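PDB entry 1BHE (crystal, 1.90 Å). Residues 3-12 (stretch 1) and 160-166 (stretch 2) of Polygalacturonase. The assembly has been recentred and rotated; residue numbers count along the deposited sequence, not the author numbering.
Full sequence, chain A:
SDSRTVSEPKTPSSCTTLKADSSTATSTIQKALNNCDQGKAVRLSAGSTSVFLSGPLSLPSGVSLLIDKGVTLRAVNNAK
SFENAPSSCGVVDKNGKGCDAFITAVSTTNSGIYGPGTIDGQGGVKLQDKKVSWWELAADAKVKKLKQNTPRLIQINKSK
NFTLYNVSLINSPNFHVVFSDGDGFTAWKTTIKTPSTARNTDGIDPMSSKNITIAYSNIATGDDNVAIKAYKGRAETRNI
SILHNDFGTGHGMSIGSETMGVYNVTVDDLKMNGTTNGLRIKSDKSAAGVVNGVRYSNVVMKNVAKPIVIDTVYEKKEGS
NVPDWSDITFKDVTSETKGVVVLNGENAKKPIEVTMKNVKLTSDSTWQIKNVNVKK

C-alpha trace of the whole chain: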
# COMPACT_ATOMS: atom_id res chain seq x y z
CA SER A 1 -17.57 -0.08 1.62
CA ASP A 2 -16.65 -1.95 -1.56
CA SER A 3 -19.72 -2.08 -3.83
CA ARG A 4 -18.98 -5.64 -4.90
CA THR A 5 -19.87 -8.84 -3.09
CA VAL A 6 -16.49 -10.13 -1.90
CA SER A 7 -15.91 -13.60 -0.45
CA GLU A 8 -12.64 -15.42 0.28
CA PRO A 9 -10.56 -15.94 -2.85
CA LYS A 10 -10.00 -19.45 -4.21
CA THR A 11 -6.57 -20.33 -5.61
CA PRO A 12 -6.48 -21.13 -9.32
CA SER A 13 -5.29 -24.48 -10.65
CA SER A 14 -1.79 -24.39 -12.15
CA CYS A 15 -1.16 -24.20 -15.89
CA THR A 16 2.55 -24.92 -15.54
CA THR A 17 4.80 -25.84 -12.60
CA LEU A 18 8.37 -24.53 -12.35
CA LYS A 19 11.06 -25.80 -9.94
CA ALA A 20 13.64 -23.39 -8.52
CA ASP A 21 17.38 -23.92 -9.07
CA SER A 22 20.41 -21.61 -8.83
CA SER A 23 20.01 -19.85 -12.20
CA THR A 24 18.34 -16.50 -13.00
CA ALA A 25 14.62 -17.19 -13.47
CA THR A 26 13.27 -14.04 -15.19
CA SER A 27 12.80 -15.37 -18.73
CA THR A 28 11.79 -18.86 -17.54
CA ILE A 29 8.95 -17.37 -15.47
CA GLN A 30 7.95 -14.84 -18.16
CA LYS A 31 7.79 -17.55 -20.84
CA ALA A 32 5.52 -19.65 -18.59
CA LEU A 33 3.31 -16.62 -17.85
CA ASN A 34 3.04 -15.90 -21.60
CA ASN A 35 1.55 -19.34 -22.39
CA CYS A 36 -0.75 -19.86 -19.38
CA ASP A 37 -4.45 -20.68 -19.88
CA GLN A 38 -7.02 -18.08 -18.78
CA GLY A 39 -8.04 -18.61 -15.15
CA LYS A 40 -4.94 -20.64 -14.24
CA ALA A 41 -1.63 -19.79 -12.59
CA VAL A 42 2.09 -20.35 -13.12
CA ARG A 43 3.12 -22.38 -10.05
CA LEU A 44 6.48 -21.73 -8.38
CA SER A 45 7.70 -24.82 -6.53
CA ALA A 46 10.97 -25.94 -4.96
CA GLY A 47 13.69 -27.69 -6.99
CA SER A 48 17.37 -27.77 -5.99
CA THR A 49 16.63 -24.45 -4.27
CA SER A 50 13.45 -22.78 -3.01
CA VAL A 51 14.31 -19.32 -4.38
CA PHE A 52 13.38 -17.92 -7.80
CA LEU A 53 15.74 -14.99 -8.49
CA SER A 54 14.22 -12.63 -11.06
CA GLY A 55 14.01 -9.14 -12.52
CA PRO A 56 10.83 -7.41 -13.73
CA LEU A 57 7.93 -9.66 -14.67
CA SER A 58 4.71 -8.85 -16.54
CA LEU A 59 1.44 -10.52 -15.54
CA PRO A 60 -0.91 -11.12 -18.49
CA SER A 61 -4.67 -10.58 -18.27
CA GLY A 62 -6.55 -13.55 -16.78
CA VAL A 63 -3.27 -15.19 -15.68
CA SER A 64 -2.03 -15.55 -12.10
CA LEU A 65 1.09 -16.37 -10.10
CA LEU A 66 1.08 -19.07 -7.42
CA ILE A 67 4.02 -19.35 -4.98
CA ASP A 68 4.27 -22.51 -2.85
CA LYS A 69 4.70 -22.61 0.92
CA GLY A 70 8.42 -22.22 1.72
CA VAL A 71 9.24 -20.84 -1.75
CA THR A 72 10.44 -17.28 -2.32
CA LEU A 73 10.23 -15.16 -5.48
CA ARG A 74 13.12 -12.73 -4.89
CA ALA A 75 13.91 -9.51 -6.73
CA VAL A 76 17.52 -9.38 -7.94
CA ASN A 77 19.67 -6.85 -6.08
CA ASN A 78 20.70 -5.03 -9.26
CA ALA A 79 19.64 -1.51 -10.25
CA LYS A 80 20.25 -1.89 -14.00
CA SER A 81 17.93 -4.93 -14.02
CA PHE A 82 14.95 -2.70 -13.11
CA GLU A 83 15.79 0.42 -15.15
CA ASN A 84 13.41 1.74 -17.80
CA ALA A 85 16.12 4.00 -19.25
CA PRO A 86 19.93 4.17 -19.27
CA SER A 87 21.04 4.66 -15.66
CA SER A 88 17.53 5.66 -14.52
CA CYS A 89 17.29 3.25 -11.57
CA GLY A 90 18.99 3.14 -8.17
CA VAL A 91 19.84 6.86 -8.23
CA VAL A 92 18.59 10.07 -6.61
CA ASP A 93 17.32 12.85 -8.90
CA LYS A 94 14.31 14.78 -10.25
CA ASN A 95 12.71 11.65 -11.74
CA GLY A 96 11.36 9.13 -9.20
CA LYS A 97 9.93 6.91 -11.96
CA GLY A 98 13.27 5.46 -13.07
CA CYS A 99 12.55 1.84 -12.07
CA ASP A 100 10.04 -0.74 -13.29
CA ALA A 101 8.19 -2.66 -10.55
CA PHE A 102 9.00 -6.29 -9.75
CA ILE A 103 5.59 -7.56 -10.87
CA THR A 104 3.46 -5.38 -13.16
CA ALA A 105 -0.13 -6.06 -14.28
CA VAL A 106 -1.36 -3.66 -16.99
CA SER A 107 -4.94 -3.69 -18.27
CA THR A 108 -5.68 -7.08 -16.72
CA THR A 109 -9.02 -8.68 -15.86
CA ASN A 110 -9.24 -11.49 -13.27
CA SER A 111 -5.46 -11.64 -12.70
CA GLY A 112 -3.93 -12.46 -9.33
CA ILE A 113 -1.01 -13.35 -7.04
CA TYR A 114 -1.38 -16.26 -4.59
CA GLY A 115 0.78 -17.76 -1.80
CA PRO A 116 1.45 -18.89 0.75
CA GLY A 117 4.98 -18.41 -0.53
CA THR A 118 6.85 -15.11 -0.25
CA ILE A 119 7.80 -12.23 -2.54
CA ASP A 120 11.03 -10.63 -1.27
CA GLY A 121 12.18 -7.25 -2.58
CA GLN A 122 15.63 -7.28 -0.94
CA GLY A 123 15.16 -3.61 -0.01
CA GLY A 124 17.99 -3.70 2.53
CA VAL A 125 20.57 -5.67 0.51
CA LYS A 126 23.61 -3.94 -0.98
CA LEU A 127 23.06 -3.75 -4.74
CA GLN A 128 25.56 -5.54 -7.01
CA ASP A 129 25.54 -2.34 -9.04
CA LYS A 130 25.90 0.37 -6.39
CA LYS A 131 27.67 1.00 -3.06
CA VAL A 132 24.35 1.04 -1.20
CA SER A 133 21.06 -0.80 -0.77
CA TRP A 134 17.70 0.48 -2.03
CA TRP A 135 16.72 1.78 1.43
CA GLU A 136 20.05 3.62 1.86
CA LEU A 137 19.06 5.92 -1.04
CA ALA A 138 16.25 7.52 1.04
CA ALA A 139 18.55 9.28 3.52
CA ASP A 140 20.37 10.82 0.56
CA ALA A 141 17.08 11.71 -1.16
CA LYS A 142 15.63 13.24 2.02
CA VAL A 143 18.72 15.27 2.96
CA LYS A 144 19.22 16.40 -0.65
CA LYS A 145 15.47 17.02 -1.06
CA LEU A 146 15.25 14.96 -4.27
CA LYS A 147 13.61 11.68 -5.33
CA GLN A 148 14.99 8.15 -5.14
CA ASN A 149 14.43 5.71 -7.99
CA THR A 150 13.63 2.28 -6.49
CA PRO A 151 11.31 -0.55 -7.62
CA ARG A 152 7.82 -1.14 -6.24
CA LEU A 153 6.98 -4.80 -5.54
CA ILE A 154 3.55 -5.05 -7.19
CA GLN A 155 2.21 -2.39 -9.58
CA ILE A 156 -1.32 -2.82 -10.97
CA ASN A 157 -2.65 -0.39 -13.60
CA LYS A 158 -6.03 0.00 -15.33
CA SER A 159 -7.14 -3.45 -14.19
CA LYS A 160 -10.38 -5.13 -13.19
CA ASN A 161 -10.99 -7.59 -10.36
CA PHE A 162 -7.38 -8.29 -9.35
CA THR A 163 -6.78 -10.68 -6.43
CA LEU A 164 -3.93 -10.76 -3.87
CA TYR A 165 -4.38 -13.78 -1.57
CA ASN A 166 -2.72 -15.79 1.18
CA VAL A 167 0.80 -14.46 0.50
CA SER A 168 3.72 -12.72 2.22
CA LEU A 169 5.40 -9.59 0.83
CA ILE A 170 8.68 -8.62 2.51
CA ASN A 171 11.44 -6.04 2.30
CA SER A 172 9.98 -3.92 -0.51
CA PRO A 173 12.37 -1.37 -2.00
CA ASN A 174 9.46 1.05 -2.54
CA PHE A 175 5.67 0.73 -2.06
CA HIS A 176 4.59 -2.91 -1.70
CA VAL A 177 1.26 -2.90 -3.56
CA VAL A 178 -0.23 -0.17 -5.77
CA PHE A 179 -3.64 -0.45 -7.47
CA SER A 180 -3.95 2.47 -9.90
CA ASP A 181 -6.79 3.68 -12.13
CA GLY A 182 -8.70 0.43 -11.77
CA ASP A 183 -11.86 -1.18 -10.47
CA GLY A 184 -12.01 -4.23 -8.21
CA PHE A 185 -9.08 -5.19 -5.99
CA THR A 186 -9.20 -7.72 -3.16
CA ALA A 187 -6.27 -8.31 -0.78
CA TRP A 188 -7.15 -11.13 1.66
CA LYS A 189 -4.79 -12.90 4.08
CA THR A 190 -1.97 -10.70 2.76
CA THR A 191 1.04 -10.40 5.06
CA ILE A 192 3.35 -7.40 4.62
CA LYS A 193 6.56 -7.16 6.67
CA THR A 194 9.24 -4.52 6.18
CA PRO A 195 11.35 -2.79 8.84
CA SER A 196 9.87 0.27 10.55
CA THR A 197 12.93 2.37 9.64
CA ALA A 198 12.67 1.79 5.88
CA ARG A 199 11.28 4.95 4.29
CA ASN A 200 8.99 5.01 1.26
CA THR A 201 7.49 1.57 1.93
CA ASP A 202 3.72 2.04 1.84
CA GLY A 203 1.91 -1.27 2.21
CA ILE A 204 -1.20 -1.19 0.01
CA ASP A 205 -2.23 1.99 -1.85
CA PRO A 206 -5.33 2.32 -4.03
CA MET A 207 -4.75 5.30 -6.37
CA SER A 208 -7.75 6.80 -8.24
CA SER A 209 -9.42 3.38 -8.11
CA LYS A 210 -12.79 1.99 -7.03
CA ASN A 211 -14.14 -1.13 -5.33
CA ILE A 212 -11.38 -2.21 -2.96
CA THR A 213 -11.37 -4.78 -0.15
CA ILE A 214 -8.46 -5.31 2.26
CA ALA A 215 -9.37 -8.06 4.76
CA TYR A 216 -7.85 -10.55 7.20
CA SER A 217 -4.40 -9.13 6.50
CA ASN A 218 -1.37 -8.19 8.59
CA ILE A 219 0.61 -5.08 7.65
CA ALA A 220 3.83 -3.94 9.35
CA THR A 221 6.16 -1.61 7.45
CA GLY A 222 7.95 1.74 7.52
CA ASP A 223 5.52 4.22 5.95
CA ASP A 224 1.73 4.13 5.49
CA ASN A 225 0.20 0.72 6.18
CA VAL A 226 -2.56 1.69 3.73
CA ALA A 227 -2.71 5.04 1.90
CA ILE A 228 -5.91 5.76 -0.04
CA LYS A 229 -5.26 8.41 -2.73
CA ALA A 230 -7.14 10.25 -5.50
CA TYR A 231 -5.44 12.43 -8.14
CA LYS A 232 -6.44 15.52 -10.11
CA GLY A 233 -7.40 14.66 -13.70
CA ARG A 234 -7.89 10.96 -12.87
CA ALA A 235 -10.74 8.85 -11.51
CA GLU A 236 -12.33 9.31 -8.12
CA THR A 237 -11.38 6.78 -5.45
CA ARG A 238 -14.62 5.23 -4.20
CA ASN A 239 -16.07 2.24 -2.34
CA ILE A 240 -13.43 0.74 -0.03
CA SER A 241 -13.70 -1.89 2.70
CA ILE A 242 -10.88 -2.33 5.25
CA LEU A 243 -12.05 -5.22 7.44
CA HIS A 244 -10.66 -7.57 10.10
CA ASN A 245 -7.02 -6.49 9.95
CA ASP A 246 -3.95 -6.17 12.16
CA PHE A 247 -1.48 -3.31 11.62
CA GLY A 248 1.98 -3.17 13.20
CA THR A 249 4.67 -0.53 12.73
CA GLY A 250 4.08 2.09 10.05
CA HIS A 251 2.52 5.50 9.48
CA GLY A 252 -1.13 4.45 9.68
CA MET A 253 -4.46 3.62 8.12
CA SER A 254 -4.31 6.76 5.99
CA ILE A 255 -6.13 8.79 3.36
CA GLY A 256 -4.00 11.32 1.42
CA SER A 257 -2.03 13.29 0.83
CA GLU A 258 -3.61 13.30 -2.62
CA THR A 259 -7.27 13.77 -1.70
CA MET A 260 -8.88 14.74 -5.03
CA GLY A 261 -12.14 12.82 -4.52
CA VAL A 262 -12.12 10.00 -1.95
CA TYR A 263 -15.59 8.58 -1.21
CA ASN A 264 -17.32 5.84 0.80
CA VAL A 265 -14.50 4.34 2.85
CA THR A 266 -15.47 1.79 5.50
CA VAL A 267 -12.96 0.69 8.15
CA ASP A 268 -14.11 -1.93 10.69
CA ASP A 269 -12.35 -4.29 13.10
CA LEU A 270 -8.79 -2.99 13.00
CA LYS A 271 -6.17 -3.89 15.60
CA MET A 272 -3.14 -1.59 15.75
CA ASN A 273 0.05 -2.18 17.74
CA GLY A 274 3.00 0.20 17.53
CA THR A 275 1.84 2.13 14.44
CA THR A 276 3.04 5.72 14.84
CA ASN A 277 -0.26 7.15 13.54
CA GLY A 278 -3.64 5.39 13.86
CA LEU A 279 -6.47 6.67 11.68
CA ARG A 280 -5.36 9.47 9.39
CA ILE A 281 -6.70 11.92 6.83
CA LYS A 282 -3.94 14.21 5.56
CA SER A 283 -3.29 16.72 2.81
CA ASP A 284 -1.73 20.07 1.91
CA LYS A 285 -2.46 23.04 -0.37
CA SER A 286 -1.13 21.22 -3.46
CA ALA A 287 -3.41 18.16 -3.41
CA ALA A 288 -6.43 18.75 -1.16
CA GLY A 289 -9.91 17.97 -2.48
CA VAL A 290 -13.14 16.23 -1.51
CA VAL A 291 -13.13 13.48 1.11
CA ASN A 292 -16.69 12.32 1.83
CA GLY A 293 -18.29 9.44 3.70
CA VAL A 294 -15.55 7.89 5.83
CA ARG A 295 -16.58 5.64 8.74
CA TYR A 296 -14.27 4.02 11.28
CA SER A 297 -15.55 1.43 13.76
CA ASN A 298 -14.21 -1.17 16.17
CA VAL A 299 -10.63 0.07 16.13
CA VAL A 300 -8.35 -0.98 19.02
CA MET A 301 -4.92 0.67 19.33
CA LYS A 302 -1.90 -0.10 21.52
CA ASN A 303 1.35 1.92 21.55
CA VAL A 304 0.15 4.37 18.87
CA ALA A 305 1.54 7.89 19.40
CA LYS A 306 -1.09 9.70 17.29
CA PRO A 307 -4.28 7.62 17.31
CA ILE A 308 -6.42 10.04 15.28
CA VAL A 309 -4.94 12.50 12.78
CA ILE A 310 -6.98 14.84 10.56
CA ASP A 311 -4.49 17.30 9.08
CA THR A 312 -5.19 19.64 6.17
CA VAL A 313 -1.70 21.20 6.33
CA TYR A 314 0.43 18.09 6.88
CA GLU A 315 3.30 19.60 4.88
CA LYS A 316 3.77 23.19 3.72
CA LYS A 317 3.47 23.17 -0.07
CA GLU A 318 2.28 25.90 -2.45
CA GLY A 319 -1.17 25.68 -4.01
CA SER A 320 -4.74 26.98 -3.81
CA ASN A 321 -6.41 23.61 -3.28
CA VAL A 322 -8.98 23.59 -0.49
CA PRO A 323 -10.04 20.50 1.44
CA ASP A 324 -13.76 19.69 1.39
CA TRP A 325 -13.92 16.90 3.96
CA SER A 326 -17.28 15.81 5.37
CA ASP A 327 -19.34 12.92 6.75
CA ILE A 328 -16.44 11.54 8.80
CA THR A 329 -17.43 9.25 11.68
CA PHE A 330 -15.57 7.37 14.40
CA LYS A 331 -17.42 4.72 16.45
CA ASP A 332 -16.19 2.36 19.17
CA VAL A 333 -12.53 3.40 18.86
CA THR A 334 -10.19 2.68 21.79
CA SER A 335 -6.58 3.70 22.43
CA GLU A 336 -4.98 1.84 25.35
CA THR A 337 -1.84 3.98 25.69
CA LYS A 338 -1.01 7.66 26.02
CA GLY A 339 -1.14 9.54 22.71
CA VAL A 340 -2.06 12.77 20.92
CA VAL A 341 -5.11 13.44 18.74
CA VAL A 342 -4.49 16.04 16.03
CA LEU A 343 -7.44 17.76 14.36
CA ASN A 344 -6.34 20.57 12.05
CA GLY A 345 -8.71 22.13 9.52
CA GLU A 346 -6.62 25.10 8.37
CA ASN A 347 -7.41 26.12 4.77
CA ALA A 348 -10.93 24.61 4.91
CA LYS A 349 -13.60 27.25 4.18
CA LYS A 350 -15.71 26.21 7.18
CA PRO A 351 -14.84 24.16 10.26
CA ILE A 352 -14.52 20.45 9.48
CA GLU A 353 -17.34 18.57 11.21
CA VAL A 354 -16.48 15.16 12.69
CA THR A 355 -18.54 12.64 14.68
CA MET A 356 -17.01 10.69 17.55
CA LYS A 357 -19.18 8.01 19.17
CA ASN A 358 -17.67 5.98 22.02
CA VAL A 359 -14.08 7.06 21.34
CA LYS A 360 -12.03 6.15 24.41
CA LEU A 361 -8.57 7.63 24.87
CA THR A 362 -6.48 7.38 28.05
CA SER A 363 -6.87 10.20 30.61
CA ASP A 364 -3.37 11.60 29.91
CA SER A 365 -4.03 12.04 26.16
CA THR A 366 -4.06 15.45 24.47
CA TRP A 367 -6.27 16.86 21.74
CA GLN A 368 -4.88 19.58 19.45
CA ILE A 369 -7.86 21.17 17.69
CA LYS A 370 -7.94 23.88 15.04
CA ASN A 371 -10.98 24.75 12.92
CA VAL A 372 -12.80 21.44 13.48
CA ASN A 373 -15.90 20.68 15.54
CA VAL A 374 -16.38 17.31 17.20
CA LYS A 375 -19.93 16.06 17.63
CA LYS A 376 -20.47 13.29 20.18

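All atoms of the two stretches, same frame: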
# COMPACT_ATOMS: atom_id res chain seq x y z
N SER A 3 -18.36 -1.89 -3.33
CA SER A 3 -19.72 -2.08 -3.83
C SER A 3 -19.97 -3.50 -4.30
O SER A 3 -21.11 -3.92 -4.52
CB SER A 3 -20.06 -1.08 -4.94
OG SER A 3 -19.44 -1.42 -6.16
N ARG A 4 -18.89 -4.26 -4.45
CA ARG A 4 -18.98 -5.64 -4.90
C ARG A 4 -19.27 -6.60 -3.74
O ARG A 4 -18.96 -6.28 -2.60
CB ARG A 4 -17.64 -6.09 -5.51
CG ARG A 4 -17.13 -5.24 -6.66
CD ARG A 4 -15.71 -5.69 -7.03
NE ARG A 4 -14.82 -5.58 -5.88
CZ ARG A 4 -13.66 -6.22 -5.77
NH1 ARG A 4 -13.23 -7.02 -6.73
NH2 ARG A 4 -12.91 -6.06 -4.68
N THR A 5 -19.77 -7.78 -4.09
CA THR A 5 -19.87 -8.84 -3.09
C THR A 5 -18.51 -9.54 -3.11
O THR A 5 -18.02 -9.88 -4.19
CB THR A 5 -20.98 -9.86 -3.35
OG1 THR A 5 -20.98 -10.26 -4.73
CG2 THR A 5 -22.32 -9.23 -3.03
N VAL A 6 -17.83 -9.57 -1.97
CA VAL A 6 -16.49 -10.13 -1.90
C VAL A 6 -16.42 -11.27 -0.88
O VAL A 6 -16.67 -11.04 0.30
CB VAL A 6 -15.44 -9.07 -1.52
CG1 VAL A 6 -14.05 -9.69 -1.45
CG2 VAL A 6 -15.43 -7.91 -2.52
N SER A 7 -16.06 -12.45 -1.35
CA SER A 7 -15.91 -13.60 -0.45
C SER A 7 -14.49 -14.12 -0.59
O SER A 7 -13.77 -13.63 -1.47
CB SER A 7 -16.97 -14.66 -0.71
OG SER A 7 -16.89 -15.16 -2.03
N GLU A 8 -14.03 -14.98 0.31
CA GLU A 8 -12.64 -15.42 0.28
C GLU A 8 -12.24 -15.97 -1.08
O GLU A 8 -12.90 -16.82 -1.66
CB GLU A 8 -12.37 -16.48 1.35
CG GLU A 8 -10.90 -16.79 1.57
CD GLU A 8 -10.59 -17.51 2.87
OE1 GLU A 8 -11.50 -17.76 3.69
OE2 GLU A 8 -9.40 -17.83 3.11
N PRO A 9 -11.11 -15.48 -1.59
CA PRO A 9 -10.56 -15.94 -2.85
C PRO A 9 -10.28 -17.44 -2.86
O PRO A 9 -10.02 -18.04 -1.82
CB PRO A 9 -9.23 -15.19 -2.97
CG PRO A 9 -9.44 -13.96 -2.15
CD PRO A 9 -10.25 -14.44 -0.97
N LYS A 10 -10.32 -18.04 -4.03
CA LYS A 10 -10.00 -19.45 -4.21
C LYS A 10 -8.76 -19.51 -5.10
O LYS A 10 -8.70 -18.75 -6.07
CB LYS A 10 -11.15 -20.21 -4.87
CG LYS A 10 -12.41 -20.29 -4.02
CD LYS A 10 -13.26 -21.49 -4.44
CE LYS A 10 -14.69 -21.35 -3.94
NZ LYS A 10 -14.73 -21.38 -2.45
N THR A 11 -7.76 -20.33 -4.76
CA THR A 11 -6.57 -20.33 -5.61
C THR A 11 -6.80 -21.09 -6.91
O THR A 11 -7.33 -22.20 -6.90
CB THR A 11 -5.39 -20.96 -4.89
OG1 THR A 11 -5.36 -20.43 -3.54
CG2 THR A 11 -4.05 -20.74 -5.55
N PRO A 12 -6.37 -20.51 -8.01
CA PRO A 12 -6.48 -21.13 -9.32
C PRO A 12 -5.64 -22.40 -9.44
O PRO A 12 -4.64 -22.59 -8.74
CB PRO A 12 -5.95 -20.09 -10.30
CG PRO A 12 -5.87 -18.81 -9.55
CD PRO A 12 -5.73 -19.17 -8.09
N LYS A 160 -9.09 -4.74 -13.72
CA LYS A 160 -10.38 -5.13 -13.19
C LYS A 160 -10.31 -6.42 -12.39
O LYS A 160 -9.77 -7.41 -12.88
CB LYS A 160 -11.34 -5.38 -14.37
CG LYS A 160 -12.81 -5.37 -14.00
CD LYS A 160 -13.53 -4.19 -14.64
CE LYS A 160 -13.63 -4.34 -16.15
NZ LYS A 160 -14.59 -3.37 -16.75
N ASN A 161 -10.91 -6.40 -11.21
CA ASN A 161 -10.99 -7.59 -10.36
C ASN A 161 -9.69 -8.37 -10.22
O ASN A 161 -9.55 -9.54 -10.59
CB ASN A 161 -12.17 -8.44 -10.83
CG ASN A 161 -13.50 -7.74 -10.61
OD1 ASN A 161 -13.66 -6.85 -9.77
ND2 ASN A 161 -14.51 -8.13 -11.38
N PHE A 162 -8.69 -7.72 -9.62
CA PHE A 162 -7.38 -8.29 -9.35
C PHE A 162 -7.42 -8.89 -7.94
O PHE A 162 -8.06 -8.30 -7.06
CB PHE A 162 -6.29 -7.21 -9.40
CG PHE A 162 -4.89 -7.77 -9.34
CD1 PHE A 162 -4.28 -8.04 -8.12
CD2 PHE A 162 -4.20 -8.06 -10.50
CE1 PHE A 162 -3.00 -8.58 -8.08
CE2 PHE A 162 -2.93 -8.61 -10.46
CZ PHE A 162 -2.33 -8.86 -9.25
N THR A 163 -6.77 -10.02 -7.72
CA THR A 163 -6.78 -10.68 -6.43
C THR A 163 -5.36 -10.86 -5.87
O THR A 163 -4.47 -11.28 -6.60
CB THR A 163 -7.41 -12.10 -6.54
OG1 THR A 163 -8.78 -11.96 -6.93
CG2 THR A 163 -7.33 -12.84 -5.20
N LEU A 164 -5.18 -10.57 -4.60
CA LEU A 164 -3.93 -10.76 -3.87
C LEU A 164 -4.30 -11.63 -2.65
O LEU A 164 -5.00 -11.12 -1.78
CB LEU A 164 -3.38 -9.45 -3.35
CG LEU A 164 -1.92 -9.08 -3.39
CD1 LEU A 164 -1.54 -8.16 -2.22
CD2 LEU A 164 -0.96 -10.25 -3.48
N TYR A 165 -3.90 -12.90 -2.64
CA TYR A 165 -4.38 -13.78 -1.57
C TYR A 165 -3.37 -14.68 -0.90
O TYR A 165 -2.59 -15.34 -1.58
CB TYR A 165 -5.44 -14.70 -2.23
CG TYR A 165 -6.04 -15.74 -1.31
CD1 TYR A 165 -6.77 -15.40 -0.19
CD2 TYR A 165 -5.86 -17.09 -1.60
CE1 TYR A 165 -7.33 -16.37 0.63
CE2 TYR A 165 -6.42 -18.07 -0.79
CZ TYR A 165 -7.14 -17.70 0.32
OH TYR A 165 -7.69 -18.68 1.13
N ASN A 166 -3.50 -14.80 0.43
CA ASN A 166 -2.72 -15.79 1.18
C ASN A 166 -1.26 -15.74 0.80
O ASN A 166 -0.71 -16.76 0.41
CB ASN A 166 -3.36 -17.14 0.86
CG ASN A 166 -2.87 -18.32 1.67
OD1 ASN A 166 -2.43 -18.16 2.81
ND2 ASN A 166 -2.92 -19.51 1.07
O HOH W 1 -10.88 -8.71 -7.04
O HOH W 2 -3.13 -19.30 -2.01

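An irregular chain end can be fastened to a regular strand without sharing its backbone hydrogen bonds, and the N-terminal segment of this polygalacturonase is a compact example. Residues 3-12 form neither helix nor strand. They run past a short strand that includes residues 162-165 and lies between corners of the chain at N161 and N166, the two end-to-end directions differing by 47°. The backbones stay well apart: the CA atoms of R4 and N161 are 9.9 Å from each other, and even those of P9 and Y165 are separated by 6.7 Å. Side chains make the close contacts, and the two stretches together bury 328 Å², both sides summed.

Strand alternation decides which residues take part. T163 and Y165 point toward the segment, whereas F162 and L164 point away and are buried elsewhere in the structure. Y165 is the centre of the contact. Its chi1 of 178° extends the ring beneath P9, whose CB sits 3.9 Å from the ring centroid and 24° off the normal, a CH-pi contact over the face; P9 CG also packs 3.6 Å from Y165 CD1. A proline suits this place because its compact, conformationally restricted ring offers aliphatic C-H groups to an aromatic face. P9 CB further touches T163 CG2 at 3.8 Å.

The hydroxyl of Y165 is used as well. Y165 OH donates to E8 OE2 at 2.8 Å, a bond reached because the glutamate, though its CB points sideways, is extended with chi1 and chi2 both t. T11 OG1 simply packs against the ring edge near Y165 CE2, and a water bridges it to N166 ND2.

At the other end, R4 NH1 donates to N161 OD1 over 3.1 Å, near the guanidinium plane. The same NH1 donates to a water that in turn donates to F162 O, so one arginine nitrogen engages both side chain and backbone.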